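Local coordinates for protein beta-1,3-1,4-glucanase (Caldicellulosiruptor sp. F32, PDB 5H4R) that probably hydrolyses mixed-linkage beta-1,3-1,4-glucans such as lichenan, as a TIM-barrel enzyme of glycoside hydrolase family 5 that also binds cellotetraose, at residues 224-229 with 265-270. The protein carries 1 engineered substitution. Residues are numbered along the deposited sequence; the frame is centred on the assembly and turned at random.
Sequences TVRSTG and NRIIIS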
loop_
_atom_site.group_PDB
_atom_site.type_symbol
_atom_site.label_atom_id
_atom_site.label_comp_id
_atom_site.label_asym_id
_atom_site.label_seq_id
_atom_site.Cartn_x
_atom_site.Cartn_y
_atom_site.Cartn_z
ATOM N N THR A 224 20.222 -2.230 -2.189
ATOM C CA THR A 224 20.445 -2.582 -0.790
ATOM C C THR A 224 19.865 -3.952 -0.486
ATOM O O THR A 224 20.527 -4.799 0.131
ATOM C CB THR A 224 19.814 -1.510 0.113
ATOM O OG1 THR A 224 20.515 -0.272 -0.074
ATOM C CG2 THR A 224 19.890 -1.900 1.565
ATOM N N VAL A 225 18.631 -4.189 -0.914
ATOM C CA VAL A 225 17.983 -5.467 -0.623
ATOM C C VAL A 225 18.751 -6.611 -1.279
ATOM O O VAL A 225 18.992 -7.650 -0.657
ATOM C CB VAL A 225 16.515 -5.445 -1.073
ATOM C CG1 VAL A 225 15.910 -6.853 -0.973
ATOM C CG2 VAL A 225 15.720 -4.457 -0.228
ATOM N N ARG A 226 19.072 -6.470 -2.563
ATOM C CA ARG A 226 19.715 -7.565 -3.271
ATOM C C ARG A 226 21.063 -7.916 -2.653
ATOM O O ARG A 226 21.504 -9.081 -2.713
ATOM C CB ARG A 226 19.889 -7.208 -4.738
ATOM C CG ARG A 226 18.597 -6.952 -5.501
ATOM C CD ARG A 226 17.614 -8.063 -5.338
ATOM N NE ARG A 226 16.493 -7.938 -6.278
ATOM C CZ ARG A 226 15.283 -8.442 -6.065
ATOM N NH1 ARG A 226 15.018 -9.084 -4.932
ATOM N NH2 ARG A 226 14.343 -8.296 -6.992
ATOM N N SER A 227 21.751 -6.921 -2.087
ATOM C CA SER A 227 23.090 -7.140 -1.544
ATOM C C SER A 227 23.097 -7.964 -0.266
ATOM O O SER A 227 24.174 -8.423 0.134
ATOM C CB SER A 227 23.776 -5.790 -1.287
ATOM O OG SER A 227 23.223 -5.148 -0.146
ATOM N N THR A 228 21.936 -8.200 0.364
ATOM C CA THR A 228 21.906 -8.887 1.651
ATOM C C THR A 228 21.823 -10.402 1.527
ATOM O O THR A 228 21.928 -11.095 2.543
ATOM C CB THR A 228 20.739 -8.378 2.513
ATOM O OG1 THR A 228 19.488 -8.643 1.878
ATOM C CG2 THR A 228 20.889 -6.888 2.817
ATOM N N GLY A 229 21.674 -10.937 0.327
ATOM C CA GLY A 229 21.769 -12.370 0.123
ATOM C C GLY A 229 20.510 -13.137 0.470
ATOM O O GLY A 229 19.426 -12.587 0.668
ATOM N N ASN A 265 12.165 -9.741 -13.925
ATOM C CA ASN A 265 10.824 -9.182 -13.760
ATOM C C ASN A 265 10.318 -9.360 -12.324
ATOM O O ASN A 265 9.239 -9.885 -12.087
ATOM C CB ASN A 265 9.870 -9.818 -14.773
ATOM C CG ASN A 265 8.627 -8.998 -15.011
ATOM O OD1 ASN A 265 8.630 -7.775 -14.880
ATOM N ND2 ASN A 265 7.550 -9.665 -15.391
ATOM N N ARG A 266 11.119 -8.909 -11.359
ATOM C CA ARG A 266 10.811 -9.071 -9.945
ATOM C C ARG A 266 10.490 -7.737 -9.283
ATOM O O ARG A 266 10.405 -7.677 -8.059
ATOM C CB ARG A 266 11.978 -9.779 -9.218
ATOM C CG ARG A 266 12.186 -11.246 -9.621
ATOM C CD ARG A 266 11.055 -12.123 -9.088
ATOM N NE ARG A 266 11.021 -13.502 -9.577
ATOM C CZ ARG A 266 11.117 -14.594 -8.829
ATOM N NH1 ARG A 266 11.297 -14.538 -7.513
ATOM N NH2 ARG A 266 11.029 -15.770 -9.413
ATOM N N ILE A 267 10.303 -6.669 -10.068
ATOM C CA ILE A 267 9.931 -5.355 -9.549
ATOM C C ILE A 267 8.466 -5.115 -9.879
ATOM O O ILE A 267 8.063 -5.202 -11.047
ATOM C CB ILE A 267 10.809 -4.228 -10.129
ATOM C CG1 ILE A 267 12.307 -4.489 -9.902
ATOM C CG2 ILE A 267 10.381 -2.888 -9.541
ATOM C CD1 ILE A 267 12.700 -4.630 -8.499
ATOM N N ILE A 268 7.679 -4.810 -8.848
ATOM C CA ILE A 268 6.242 -4.571 -8.955
ATOM C C ILE A 268 6.006 -3.076 -8.806
ATOM O O ILE A 268 6.563 -2.448 -7.902
ATOM C CB ILE A 268 5.465 -5.338 -7.868
ATOM C CG1 ILE A 268 5.674 -6.858 -8.011
ATOM C CG2 ILE A 268 3.996 -4.980 -7.907
ATOM C CD1 ILE A 268 5.073 -7.657 -6.893
ATOM N N ILE A 269 5.185 -2.512 -9.681
ATOM C CA ILE A 269 4.816 -1.101 -9.572
ATOM C C ILE A 269 3.744 -0.964 -8.499
ATOM O O ILE A 269 2.743 -1.682 -8.530
ATOM C CB ILE A 269 4.297 -0.565 -10.910
ATOM C CG1 ILE A 269 5.296 -0.768 -12.039
ATOM C CG2 ILE A 269 3.928 0.933 -10.794
ATOM C CD1 ILE A 269 6.635 -0.184 -11.804
ATOM N N SER A 270 3.965 -0.064 -7.551
ATOM C CA SER A 270 3.046 0.223 -6.458
ATOM C C SER A 270 2.276 1.505 -6.745
ATOM O O SER A 270 2.882 2.544 -7.025
ATOM C CB SER A 270 3.810 0.388 -5.141
ATOM O OG SER A 270 2.948 0.819 -4.107
#
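With CG set opposite the carbonyl carbon (chi1 -62°) and the chain bent at chi2 (-52°), Arg-226 sends its guanidinium from the C-terminal part of helix 205-226 to the entry of strand 267-272, where it meets Arg-266, just ahead of the strand, and Ile-267. The reach is long: the CA atoms of Arg-226 and Arg-266 are the nearest pair across the segments, yet stand 11.2 Å apart. NH2 of Arg-226 does all the touching, lying 3.6 Å from CB of Arg-266 and, more loosely, 4.3 Å from CD1 of Ile-267, both approached obliquely to the guanidinium plane. Of its side chain, Arg-266 offers CB; its backbone O is 4.1 Å from NH2 of Arg-226. Its own chain, also bent at chi2 (-71°), crosses that of Arg-226 at about a right angle and leads its head away, which leaves NE of Arg-266 6.7 Å from NH2 of Arg-226 and probably limits repulsion between the two like charges.

The buried head of Arg-226 draws its polar partners from beyond the two segments: NH2 forms a salt bridge with Asp-259, and NH1 donates to the backbone oxygens of Asn-232 and Arg-235. These bonds probably fix the rotation of the guanidinium, while Arg-266 turns its NH1 to the carbonyl of Ser-234. From Arg-226 to Gly-229 the chain makes a type I turn, and Gly-229, with positive phi, is the first residue to leave helical geometry; Val-225 O accepts hydrogen bonds from both N and OG1 of Thr-228, OG1 lying 2.8 Å from that oxygen.

The contact thus joins one helix of the (beta/alpha)8 barrel to the beginning of its sixth strand, across the segment that enters the fifth: Arg-226 also packs on Leu-237 of strand 237-240, strand 267-272 runs parallel between 237-240 and 322-327, and Thr-224 and Thr-228 lean on helix 156-173.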